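Local atomic coordinates of sensory box/GGDEF family protein (Caulobacter crescentus, PDB entry 4YME), a protein that is a membrane protein with MHYT, PAS, GGDEF and EAL domains, probably acting in cyclic-di-GMP signalling, of which this chain is the GGDEF domain. Residues A[10-13]-A[14-17]; A[99-102]-A[103-107]; A[129-132]-A[133-137]; A[136-139]-A[140-143]. All coordinates share one frame; numbering follows the deposited sequence. Where two conformers were deposited one is given.

Contact 1 of 4, residues A[10-13]-A[14-17]; sequences LLNR and NSLQ
Asn12 and Ser15 grip each other at the start of helix 13-30. The pair is a capping box, with Asn12 as the N-cap residue. The side chain of Asn12 can be followed outward from CB. That carbon carries CG into the position between the backbone N and the carbonyl carbon (chi1 60°), which folds the amide back over the first helical turn. CG itself comes no nearer than 4.0 Å to Ser15 OG. OD1 does the main work: it accepts from Ser15 N at 3.0 Å, and the bond is nearly straight (169°). OD1 also lies beside Asn14 CB at 3.5 Å. The other branch, ND2, turns to Ala2 O near the N terminus.

Ser15 completes the box in return. Its OG accepts from Asn12 N at 3.2 Å, through a more bent bond (138°). The same OG is bonded to Glu3 O and lies against Leu11, 3.2 Å from CB of that leucine. Two N-H groups at the cap thus find acceptors in side chains. Regular helix bonding begins at once, from Leu16 N to Asn12 O at 2.9 Å.

Leu11 rests on Phe76 and Ala78 of strand 76-81, and its backbone is bonded to Ala77 and Arg79. Leu16 packs on Leu80 of that strand and on Ile86 and Val88 of strand 84-91, so the helix start is set against the sheet.

Contact 2 of 4, residues A[99-102]-A[103-107]; sequences AAEL and AGRLI
Arg105 lays one face of its guanidinium group over Leu102, whose CD1 lies 3.6 Å from Arg105 NH2. The two side chains cross at about a right angle. Glu101 takes the edge of the same guanidinium, one turn back along the helix. The grip is side-on, through NE and NH2. Arg105 NH2 donates to Glu101 OE1 at 2.8 Å, with the oxygen in the guanidinium plane. OE1 is met on its syn side. Arg105 NE donates to Glu101 OE2, also at 2.8 Å, but it comes from above the carboxylate plane and the bond is bent (139°). A weak third bond runs from Arg105 NE to Glu101 OE1. The two flat groups are turned 32° apart, so the salt bridge is not coplanar. Both chains bend to make it, Glu101 at chi2 (-91°) and Arg105 at chi3.

This is an i to i+4 salt bridge on helix 95-109 of the GGDEF domain, a ferredoxin-like fold. The charged pair lies on the exposed side of the helix. Leu102, Ala103 and Leu106 are buried. Leu102 CD1 meets Leu106 CG at 4.0 Å.

The backbone repeats the same spacing. Ala103 N bonds to Ala99 O at 2.9 Å, and Leu106 N bonds to Leu102 O at the same distance. Leu102 and Leu106 both rest on Ile37 of strand 33-41, and Leu106 also reaches Ile39. Ala103 packs on Leu127 of strand 125-131. Ala99 touches Ala35, Gln89 and Leu131, on three different strands of the sheet.

Contact 3 of 4, residues A[129-132]-A[133-137]; sequences VSLY and PDDGR
Ser130 sets its CB 3.7 Å from Asp135 CB, where the chain leaves strand 125-131 and folds back. The fold-back is a type I beta turn, Pro133 to Gly136, entered through a cis peptide bond before Pro133. Ser130 sends OG elsewhere, to Asn145 of helix 139-156.

Leu131 comes next, and Asp135 holds its backbone twice. Leu131 N donates to Asp135 OD2 at 2.8 Å, almost straight (168°), using the anti lone pair of that oxygen. Asp135 N returns a bond to Leu131 O, also at 2.8 Å. The Asp135 CG stands anti to its carbonyl carbon (chi1 -60°), which brings the carboxylate up to the strand. Together the bonds pin the turn to the strand end. The Leu131 side chain also touches Gln95 of helix 95-109.

Tyr132 follows, buried against Ile24 and Val27 of helix 13-30. Its OH is bonded to Glu28. Tyr132 O reaches Gln95 and, weakly, a water that accepts from Asp134 N. The cis peptide folds Pro133 back over the tyrosine ring, giving a CH-pi contact. Gly136 O approaches the ring obliquely, 3.3 Å from Tyr132 CD1. Arg137 O lies at the ring edge, 3.9 Å from Tyr132 CE1. Over the ring face, Pro133 CB stands 3.8 Å from the centroid of Tyr132, only 4° off the ring normal.

Contact 4 of 4, residues A[136-139]-A[140-143]; sequences GRTA and EALM
Ala139 O accepts from the backbone N of selenomethionine Met143 at 2.9 Å, an early bond of helix 139-156. The same oxygen lies 3.1 Å from Met143 CG. One residue earlier, Thr138 O accepts from Leu142 N at 3.0 Å, nearly straight (169°).

Thr138 is the N-cap of this helix. A chi1 of 68° tucks OG1 in over the backbone, facing the first turn. There the hydroxyl oxygen accepts from Ala141 N at 3.1 Å. Ala141 CB is also close, 3.3 Å from Thr138 OG1. Glu140 bends at chi2 and brings OE1 to 3.9 Å from Thr138 CB. Its OE2 is bonded to Gln17 of helix 13-30.

Gly136 lies two residues before the cap, against the first turn. Its CA lies 3.8 Å from Ala141 CB, and Leu142 CD2 comes to 3.4 Å from Gly136 O. With no side chain there, Gly136 lets the turn come in close. Its backbone takes up angles (phi 144°) open chiefly to glycine.

Leu142 packs on Ile24 of helix 13-30, Ala139 on Leu20 and Met143 on Leu16. Thr138 thus supplies two acceptors to the opening turn, one from its side chain and one from its backbone. The Ala141 N-H is met by a neutral hydroxyl; any favourable charge at this helix start would probably come from Glu140, in the first turn, rather than from the cap.

Overall arrangement
From the N terminus, contact 1 starts helix 13-30. The chain then runs through three strands of the main sheet and two helices before contact 2, within helix 95-109. Contact 3 closes the turn after strand 125-131, and contact 4 begins on its last residues, Gly136 and Arg137, to start helix 139-156. All four follow in series and none encloses another. Contacts 1 and 4 meet where helices 13-30 and 139-156 pack together. Contacts 2 and 3 meet where helix 95-109 lies on strand 125-131. Contacts 1 and 2 lie on opposite sides of the chain's centre, with centres about 21 Å apart.

Contact 1 of 4, residues A[10-13]-A[14-17]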
ATOM      1  N   LEU A  10       8.246   7.348  -2.326  1.00 14.57           N
ATOM      2  CA  LEU A  10       7.099   7.276  -1.411  1.00 14.55           C
ATOM      3  C   LEU A  10       7.597   7.548  -0.000  1.00 14.69           C
ATOM      4  O   LEU A  10       8.769   7.756   0.247  1.00 15.80           O
ATOM      5  CB  LEU A  10       6.492   5.855  -1.428  1.00 14.30           C
ATOM      6  CG  LEU A  10       5.951   5.429  -2.782  1.00 14.85           C
ATOM      7  CD1 LEU A  10       5.381   4.021  -2.733  1.00 15.34           C
ATOM      8  CD2 LEU A  10       4.951   6.378  -3.322  1.00 15.77           C
ATOM      9  N   LEU A  11       6.662   7.621   0.951  1.00 14.80           N
ATOM     10  CA  LEU A  11       7.056   7.705   2.318  1.00 15.07           C
ATOM     11  C   LEU A  11       7.802   6.446   2.745  1.00 15.67           C
ATOM     12  O   LEU A  11       7.676   5.385   2.125  1.00 16.35           O
ATOM     13  CB  LEU A  11       5.838   7.929   3.239  1.00 15.54           C
ATOM     14  CG  LEU A  11       5.058   9.206   3.037  1.00 17.19           C
ATOM     15  CD1 LEU A  11       3.917   9.247   4.059  1.00 17.92           C
ATOM     16  CD2 LEU A  11       5.919  10.440   3.129  1.00 19.26           C
ATOM     17  N   ASN A  12       8.596   6.564   3.790  1.00 16.80           N
ATOM     18  CA  ASN A  12       9.213   5.405   4.404  1.00 18.27           C
ATOM     19  C   ASN A  12       8.446   5.001   5.676  1.00 18.15           C
ATOM     20  O   ASN A  12       7.420   5.580   6.019  1.00 18.52           O
ATOM     21  CB  ASN A  12      10.705   5.643   4.635  1.00 19.41           C
ATOM     22  CG  ASN A  12      11.016   6.829   5.542  1.00 20.87           C
ATOM     23  OD1 ASN A  12      10.183   7.243   6.339  1.00 21.22           O
ATOM     24  ND2 ASN A  12      12.198   7.420   5.373  1.00 22.20           N
ATOM     25  N   ARG A  13       8.897   3.936   6.334  1.00 19.54           N
ATOM     26  CA  ARG A  13       8.232   3.463   7.558  1.00 22.52           C
ATOM     27  C   ARG A  13       8.067   4.565   8.603  1.00 22.42           C
ATOM     28  O   ARG A  13       6.975   4.661   9.226  1.00 21.80           O
ATOM     29  CB  ARG A  13       9.044   2.306   8.174  1.00 26.24           C
ATOM     30  CG  ARG A  13       8.410   1.686   9.430  1.00 30.10           C
ATOM     31  CD  ARG A  13       9.320   0.569  10.009  1.00 33.32           C
ATOM     32  NE  ARG A  13       9.473  -0.558   9.083  1.00 35.58           N
ATOM     33  CZ  ARG A  13       8.600  -1.556   8.921  1.00 37.54           C
ATOM     34  NH1 ARG A  13       7.457  -1.593   9.593  1.00 39.37           N
ATOM     35  NH2 ARG A  13       8.868  -2.517   8.039  1.00 39.65           N
ATOM     36  N   ASN A  14       9.140   5.331   8.843  1.00 23.92           N
ATOM     37  CA  ASN A  14       9.168   6.450   9.843  0.50 25.66           C
ATOM     38  C   ASN A  14       8.062   7.443   9.561  1.00 24.81           C
ATOM     39  O   ASN A  14       7.246   7.799  10.437  1.00 22.62           O
ATOM     40  CB  ASN A  14      10.531   7.215   9.808  0.50 27.54           C
ATOM     41  CG  ASN A  14      10.449   8.664  10.404  0.50 29.14           C
ATOM     42  OD1 ASN A  14       9.901   8.876  11.495  0.50 29.80           O
ATOM     43  ND2 ASN A  14      11.005   9.654   9.670  0.50 29.85           N
ATOM     44  N   SER A  15       8.051   7.959   8.325  1.00 22.94           N
ATOM     45  CA  SER A  15       7.097   9.033   7.996  1.00 21.08           C
ATOM     46  C   SER A  15       5.693   8.491   7.877  1.00 19.14           C
ATOM     47  O   SER A  15       4.768   9.155   8.269  1.00 18.95           O
ATOM     48  CB  SER A  15       7.465   9.848   6.767  1.00 22.89           C
ATOM     49  OG  SER A  15       7.720   9.041   5.642  1.00 25.57           O
ATOM     50  N   LEU A  16       5.532   7.251   7.427  1.00 18.68           N
ATOM     51  CA  LEU A  16       4.232   6.613   7.477  1.00 18.52           C
ATOM     52  C   LEU A  16       3.635   6.590   8.877  1.00 17.45           C
ATOM     53  O   LEU A  16       2.486   6.983   9.111  1.00 16.09           O
ATOM     54  CB  LEU A  16       4.331   5.166   6.919  1.00 18.89           C
ATOM     55  CG  LEU A  16       3.126   4.274   7.210  1.00 22.25           C
ATOM     56  CD1 LEU A  16       1.971   4.835   6.400  1.00 22.73           C
ATOM     57  CD2 LEU A  16       3.454   2.793   6.905  1.00 23.92           C
ATOM     58  N   GLN A  17       4.426   6.111   9.825  1.00 19.22           N
ATOM     59  CA  GLN A  17       3.918   5.980  11.199  1.00 21.21           C
ATOM     60  C   GLN A  17       3.541   7.363  11.742  1.00 20.12           C
ATOM     61  O   GLN A  17       2.478   7.521  12.368  1.00 19.80           O
ATOM     62  CB  GLN A  17       5.001   5.333  12.071  1.00 24.75           C
ATOM     63  CG  GLN A  17       4.528   5.038  13.503  1.00 29.00           C
ATOM     64  CD  GLN A  17       4.561   6.278  14.430  1.00 33.99           C
ATOM     65  OE1 GLN A  17       5.345   7.243  14.218  1.00 36.11           O
ATOM     66  NE2 GLN A  17       3.684   6.260  15.464  1.00 36.55           N
TER

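Contact 2 of 4, residues A[99-102]-A[103-107]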
ATOM      1  N   ALA A  99     -13.317   2.235   1.487  1.00 28.07           N
ATOM      2  CA  ALA A  99     -12.035   1.529   1.512  1.00 26.32           C
ATOM      3  C   ALA A  99     -12.037   0.375   0.487  1.00 27.01           C
ATOM      4  O   ALA A  99     -11.101   0.235  -0.306  1.00 24.26           O
ATOM      5  CB  ALA A  99     -11.741   1.012   2.851  1.00 26.44           C
ATOM      6  N   ALA A 100     -13.124  -0.417   0.468  1.00 28.67           N
ATOM      7  CA  ALA A 100     -13.246  -1.500  -0.533  1.00 29.22           C
ATOM      8  C   ALA A 100     -13.152  -0.953  -1.964  1.00 28.76           C
ATOM      9  O   ALA A 100     -12.549  -1.605  -2.847  1.00 30.47           O
ATOM     10  CB  ALA A 100     -14.590  -2.243  -0.346  1.00 30.36           C
ATOM     11  N   GLU A 101     -13.700   0.238  -2.211  1.00 28.06           N
ATOM     12  CA  GLU A 101     -13.678   0.812  -3.554  1.00 29.89           C
ATOM     13  C   GLU A 101     -12.238   1.184  -3.998  1.00 27.15           C
ATOM     14  O   GLU A 101     -11.805   0.945  -5.141  1.00 26.80           O
ATOM     15  CB  GLU A 101     -14.581   2.019  -3.653  1.00 34.97           C
ATOM     16  CG  GLU A 101     -14.765   2.506  -5.118  1.00 39.63           C
ATOM     17  CD  GLU A 101     -13.761   3.571  -5.589  1.00 42.42           C
ATOM     18  OE1 GLU A 101     -13.058   4.189  -4.756  1.00 47.06           O
ATOM     19  OE2 GLU A 101     -13.677   3.807  -6.827  1.00 46.97           O
ATOM     20  N   LEU A 102     -11.508   1.809  -3.096  1.00 23.77           N
ATOM     21  CA  LEU A 102     -10.139   2.107  -3.415  1.00 22.59           C
ATOM     22  C   LEU A 102      -9.337   0.830  -3.561  1.00 21.82           C
ATOM     23  O   LEU A 102      -8.493   0.752  -4.452  1.00 22.39           O
ATOM     24  CB  LEU A 102      -9.553   2.954  -2.289  1.00 22.30           C
ATOM     25  CG  LEU A 102      -8.037   3.216  -2.396  1.00 22.17           C
ATOM     26  CD1 LEU A 102      -7.619   3.949  -3.635  1.00 21.84           C
ATOM     27  CD2 LEU A 102      -7.600   3.929  -1.075  1.00 22.57           C
ATOM     28  N   ALA A 103      -9.538  -0.137  -2.669  1.00 21.06           N
ATOM     29  CA  ALA A 103      -8.813  -1.427  -2.739  1.00 21.68           C
ATOM     30  C   ALA A 103      -8.962  -2.053  -4.133  1.00 22.50           C
ATOM     31  O   ALA A 103      -8.005  -2.571  -4.749  1.00 21.03           O
ATOM     32  CB  ALA A 103      -9.306  -2.411  -1.663  1.00 23.22           C
ATOM     33  N   GLY A 104     -10.184  -2.045  -4.627  1.00 22.46           N
ATOM     34  CA  GLY A 104     -10.432  -2.608  -5.943  1.00 23.07           C
ATOM     35  C   GLY A 104      -9.654  -1.873  -7.011  1.00 22.56           C
ATOM     36  O   GLY A 104      -9.056  -2.513  -7.894  1.00 23.77           O
ATOM     37  N   ARG A 105      -9.617  -0.542  -6.928  1.00 23.37           N
ATOM     38  CA  ARG A 105      -8.916   0.258  -7.918  1.00 24.79           C
ATOM     39  C   ARG A 105      -7.403  -0.010  -7.860  1.00 21.91           C
ATOM     40  O   ARG A 105      -6.743  -0.092  -8.881  1.00 21.58           O
ATOM     41  CB  ARG A 105      -9.211   1.740  -7.757  1.00 27.92           C
ATOM     42  CG  ARG A 105     -10.536   2.164  -8.354  1.00 33.32           C
ATOM     43  CD  ARG A 105     -10.717   3.702  -8.311  1.00 37.31           C
ATOM     44  NE  ARG A 105     -10.956   4.202  -6.960  1.00 39.38           N
ATOM     45  CZ  ARG A 105     -10.187   5.042  -6.266  1.00 42.51           C
ATOM     46  NH1 ARG A 105      -9.022   5.506  -6.741  1.00 44.50           N
ATOM     47  NH2 ARG A 105     -10.610   5.412  -5.043  1.00 42.82           N
ATOM     48  N   LEU A 106      -6.883  -0.162  -6.647  1.00 21.23           N
ATOM     49  CA  LEU A 106      -5.469  -0.480  -6.470  1.00 20.53           C
ATOM     50  C   LEU A 106      -5.126  -1.826  -7.125  1.00 19.34           C
ATOM     51  O   LEU A 106      -4.112  -1.952  -7.826  1.00 18.93           O
ATOM     52  CB  LEU A 106      -5.078  -0.485  -4.984  1.00 21.02           C
ATOM     53  CG  LEU A 106      -5.102   0.897  -4.311  1.00 22.14           C
ATOM     54  CD1 LEU A 106      -4.899   0.757  -2.857  1.00 22.80           C
ATOM     55  CD2 LEU A 106      -4.104   1.866  -4.997  1.00 23.82           C
ATOM     56  N   ILE A 107      -5.913  -2.851  -6.855  1.00 19.18           N
ATOM     57  CA  ILE A 107      -5.649  -4.173  -7.443  1.00 20.44           C
ATOM     58  C   ILE A 107      -5.648  -4.047  -8.997  1.00 20.38           C
ATOM     59  O   ILE A 107      -4.764  -4.560  -9.682  1.00 19.41           O
ATOM     60  CB  ILE A 107      -6.676  -5.227  -6.943  1.00 21.52           C
ATOM     61  CG1 ILE A 107      -6.401  -5.542  -5.469  1.00 23.54           C
ATOM     62  CG2 ILE A 107      -6.626  -6.500  -7.798  1.00 23.35           C
ATOM     63  CD1 ILE A 107      -7.506  -6.206  -4.806  1.00 26.62           C
TER

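Contact 3 of 4, residues A[129-132]-A[133-137]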
ATOM      1  N   VAL A 129      -6.862  -4.955   4.337  1.00 17.19           N
ATOM      2  CA  VAL A 129      -7.430  -3.691   4.758  1.00 17.78           C
ATOM      3  C   VAL A 129      -7.742  -3.728   6.243  1.00 18.91           C
ATOM      4  O   VAL A 129      -8.429  -4.654   6.723  1.00 19.48           O
ATOM      5  CB  VAL A 129      -8.726  -3.368   3.993  1.00 19.60           C
ATOM      6  CG1 VAL A 129      -9.317  -1.999   4.459  1.00 21.08           C
ATOM      7  CG2 VAL A 129      -8.470  -3.331   2.508  1.00 21.30           C
ATOM      8  N   SER A 130      -7.342  -2.690   6.956  1.00 18.38           N
ATOM      9  CA  SER A 130      -7.752  -2.442   8.331  0.60 19.15           C
ATOM     10  C   SER A 130      -8.446  -1.110   8.434  1.00 19.03           C
ATOM     11  O   SER A 130      -8.025  -0.109   7.825  1.00 18.38           O
ATOM     12  CB  SER A 130      -6.557  -2.458   9.258  0.60 21.12           C
ATOM     13  OG  SER A 130      -5.833  -3.642   9.057  0.60 21.89           O
ATOM     14  N   LEU A 131      -9.535  -1.036   9.219  1.00 19.81           N
ATOM     15  CA  LEU A 131     -10.335   0.167   9.360  1.00 20.72           C
ATOM     16  C   LEU A 131     -10.232   0.706  10.767  1.00 20.81           C
ATOM     17  O   LEU A 131     -10.262  -0.051  11.752  1.00 21.53           O
ATOM     18  CB  LEU A 131     -11.815  -0.176   9.071  1.00 23.44           C
ATOM     19  CG  LEU A 131     -12.123  -0.822   7.721  1.00 25.37           C
ATOM     20  CD1 LEU A 131     -13.617  -1.232   7.602  1.00 27.82           C
ATOM     21  CD2 LEU A 131     -11.693   0.098   6.637  1.00 25.91           C
ATOM     22  N   TYR A 132     -10.059   2.010  10.899  1.00 18.66           N
ATOM     23  CA  TYR A 132     -10.113   2.689  12.174  1.00 20.44           C
ATOM     24  C   TYR A 132     -11.603   2.928  12.569  1.00 21.47           C
ATOM     25  O   TYR A 132     -12.383   3.300  11.698  1.00 21.97           O
ATOM     26  CB  TYR A 132      -9.398   4.052  12.056  1.00 20.10           C
ATOM     27  CG  TYR A 132      -9.484   4.896  13.308  1.00 19.83           C
ATOM     28  CD1 TYR A 132      -8.581   4.709  14.362  1.00 20.44           C
ATOM     29  CD2 TYR A 132     -10.441   5.883  13.448  1.00 21.06           C
ATOM     30  CE1 TYR A 132      -8.668   5.456  15.514  1.00 21.10           C
ATOM     31  CE2 TYR A 132     -10.544   6.609  14.620  1.00 21.52           C
ATOM     32  CZ  TYR A 132      -9.657   6.387  15.650  1.00 22.26           C
ATOM     33  OH  TYR A 132      -9.735   7.150  16.801  1.00 24.51           O
ATOM     34  N   PRO A 133     -11.983   2.686  13.833  1.00 22.16           N
ATOM     35  CA  PRO A 133     -11.176   2.198  14.935  1.00 22.17           C
ATOM     36  C   PRO A 133     -11.316   0.693  15.228  1.00 21.88           C
ATOM     37  O   PRO A 133     -10.628   0.189  16.105  1.00 23.08           O
ATOM     38  CB  PRO A 133     -11.758   2.970  16.136  1.00 24.05           C
ATOM     39  CG  PRO A 133     -13.147   3.084  15.799  1.00 24.75           C
ATOM     40  CD  PRO A 133     -13.241   3.284  14.320  1.00 23.73           C
ATOM     41  N   ASP A 134     -12.156  -0.007  14.502  1.00 24.60           N
ATOM     42  CA  ASP A 134     -12.461  -1.393  14.843  1.00 27.79           C
ATOM     43  C   ASP A 134     -11.282  -2.308  14.745  1.00 27.87           C
ATOM     44  O   ASP A 134     -11.164  -3.241  15.537  1.00 27.86           O
ATOM     45  CB  ASP A 134     -13.575  -1.911  13.961  1.00 32.67           C
ATOM     46  CG  ASP A 134     -14.918  -1.195  14.226  1.00 38.44           C
ATOM     47  OD1 ASP A 134     -15.090  -0.537  15.283  1.00 40.29           O
ATOM     48  OD2 ASP A 134     -15.794  -1.257  13.333  1.00 45.12           O
ATOM     49  N   ASP A 135     -10.374  -2.025  13.793  1.00 25.36           N
ATOM     50  CA  ASP A 135      -9.176  -2.806  13.600  1.00 25.46           C
ATOM     51  C   ASP A 135      -7.932  -2.219  14.272  1.00 24.56           C
ATOM     52  O   ASP A 135      -6.825  -2.661  14.001  1.00 28.12           O
ATOM     53  CB  ASP A 135      -8.924  -3.044  12.106  1.00 25.60           C
ATOM     54  CG  ASP A 135     -10.027  -3.769  11.438  1.00 28.42           C
ATOM     55  OD1 ASP A 135     -10.591  -4.738  12.085  1.00 30.69           O
ATOM     56  OD2 ASP A 135     -10.427  -3.430  10.308  1.00 25.99           O
ATOM     57  N   GLY A 136      -8.106  -1.222  15.123  1.00 24.76           N
ATOM     58  CA  GLY A 136      -7.044  -0.606  15.850  1.00 24.36           C
ATOM     59  C   GLY A 136      -7.222   0.876  16.023  1.00 23.46           C
ATOM     60  O   GLY A 136      -7.756   1.574  15.153  1.00 22.99           O
ATOM     61  N   ARG A 137      -6.779   1.366  17.159  1.00 25.73           N
ATOM     62  CA  ARG A 137      -6.944   2.778  17.503  1.00 26.36           C
ATOM     63  C   ARG A 137      -5.645   3.542  17.547  1.00 23.83           C
ATOM     64  O   ARG A 137      -5.655   4.740  17.818  1.00 25.30           O
ATOM     65  CB  ARG A 137      -7.665   2.916  18.856  1.00 31.65           C
ATOM     66  CG  ARG A 137      -8.983   2.148  18.953  1.00 35.95           C
ATOM     67  CD  ARG A 137      -9.743   2.581  20.253  1.00 39.85           C
ATOM     68  NE  ARG A 137     -10.387   3.873  20.013  1.00 43.46           N
ATOM     69  CZ  ARG A 137     -11.647   4.050  19.604  1.00 45.31           C
ATOM     70  NH1 ARG A 137     -12.474   3.013  19.440  1.00 48.95           N
ATOM     71  NH2 ARG A 137     -12.090   5.290  19.368  1.00 47.22           N
TER
HETATM   72  O   HOH W   1     -13.913   0.759  11.981  1.00 33.12           O

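Contact 4 of 4, residues A[136-139]-A[140-143]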
ATOM      1  N   GLY A 136      -8.106  -1.222  15.123  1.00 24.76           N
ATOM      2  CA  GLY A 136      -7.044  -0.606  15.850  1.00 24.36           C
ATOM      3  C   GLY A 136      -7.222   0.876  16.023  1.00 23.46           C
ATOM      4  O   GLY A 136      -7.756   1.574  15.153  1.00 22.99           O
ATOM      5  N   ARG A 137      -6.779   1.366  17.159  1.00 25.73           N
ATOM      6  CA  ARG A 137      -6.944   2.778  17.503  1.00 26.36           C
ATOM      7  C   ARG A 137      -5.645   3.542  17.547  1.00 23.83           C
ATOM      8  O   ARG A 137      -5.655   4.740  17.818  1.00 25.30           O
ATOM      9  CB  ARG A 137      -7.665   2.916  18.856  1.00 31.65           C
ATOM     10  CG  ARG A 137      -8.983   2.148  18.953  1.00 35.95           C
ATOM     11  CD  ARG A 137      -9.743   2.581  20.253  1.00 39.85           C
ATOM     12  NE  ARG A 137     -10.387   3.873  20.013  1.00 43.46           N
ATOM     13  CZ  ARG A 137     -11.647   4.050  19.604  1.00 45.31           C
ATOM     14  NH1 ARG A 137     -12.474   3.013  19.440  1.00 48.95           N
ATOM     15  NH2 ARG A 137     -12.090   5.290  19.368  1.00 47.22           N
ATOM     16  N   THR A 138      -4.521   2.864  17.267  1.00 22.52           N
ATOM     17  CA  THR A 138      -3.224   3.452  17.140  1.00 21.21           C
ATOM     18  C   THR A 138      -2.620   3.062  15.787  1.00 20.04           C
ATOM     19  O   THR A 138      -3.060   2.099  15.158  1.00 18.57           O
ATOM     20  CB  THR A 138      -2.256   2.971  18.212  1.00 22.97           C
ATOM     21  OG1 THR A 138      -1.963   1.574  17.999  1.00 23.90           O
ATOM     22  CG2 THR A 138      -2.873   3.167  19.556  1.00 25.56           C
ATOM     23  N   ALA A 139      -1.633   3.822  15.367  1.00 18.87           N
ATOM     24  CA  ALA A 139      -0.952   3.544  14.112  1.00 18.86           C
ATOM     25  C   ALA A 139      -0.393   2.142  14.067  1.00 19.07           C
ATOM     26  O   ALA A 139      -0.598   1.409  13.081  1.00 18.28           O
ATOM     27  CB  ALA A 139       0.150   4.570  13.827  1.00 19.07           C
ATOM     28  N   GLU A 140       0.248   1.731  15.160  1.00 20.86           N
ATOM     29  CA  GLU A 140       0.886   0.425  15.222  1.00 22.61           C
ATOM     30  C   GLU A 140      -0.129  -0.697  15.180  1.00 21.59           C
ATOM     31  O   GLU A 140       0.125  -1.715  14.519  1.00 22.67           O
ATOM     32  CB  GLU A 140       1.705   0.341  16.510  1.00 25.70           C
ATOM     33  CG  GLU A 140       2.887   1.286  16.534  1.00 28.74           C
ATOM     34  CD  GLU A 140       2.546   2.809  16.676  1.00 31.81           C
ATOM     35  OE1 GLU A 140       1.489   3.277  17.259  1.00 27.09           O
ATOM     36  OE2 GLU A 140       3.397   3.566  16.131  1.00 38.13           O
ATOM     37  N   ALA A 141      -1.269  -0.510  15.870  1.00 20.76           N
ATOM     38  CA  ALA A 141      -2.343  -1.498  15.867  1.00 19.96           C
ATOM     39  C   ALA A 141      -2.908  -1.663  14.469  1.00 20.03           C
ATOM     40  O   ALA A 141      -3.083  -2.792  14.016  1.00 20.72           O
ATOM     41  CB  ALA A 141      -3.418  -1.174  16.807  1.00 20.25           C
ATOM     42  N   LEU A 142      -3.164  -0.556  13.782  1.00 18.95           N
ATOM     43  CA  LEU A 142      -3.673  -0.631  12.408  1.00 18.82           C
ATOM     44  C   LEU A 142      -2.663  -1.273  11.450  1.00 19.75           C
ATOM     45  O   LEU A 142      -3.083  -2.010  10.541  1.00 20.02           O
ATOM     46  CB  LEU A 142      -3.996   0.752  11.879  1.00 18.10           C
ATOM     47  CG  LEU A 142      -5.236   1.355  12.537  1.00 18.31           C
ATOM     48  CD1 LEU A 142      -5.392   2.837  12.231  1.00 18.12           C
ATOM     49  CD2 LEU A 142      -6.508   0.616  12.136  1.00 18.58           C
HETATM   50  N   MSE A 143      -1.392  -0.932  11.605  1.00 20.91           N
HETATM   51  CA  MSE A 143      -0.271  -1.509  10.797  0.50 23.15           C
HETATM   52  C   MSE A 143      -0.262  -2.988  10.876  1.00 23.36           C
HETATM   53  O   MSE A 143      -0.161  -3.726   9.847  1.00 24.64           O
HETATM   54  CB  MSE A 143       1.081  -1.106  11.400  0.50 25.03           C
HETATM   55  CG  MSE A 143       1.496   0.235  11.075  0.50 25.74           C
HETATM   56 SE   MSE A 143       1.141   0.420   9.204  0.38 30.42          SE
HETATM   57  CE  MSE A 143       2.821  -0.239   8.544  0.50 28.67           C
TER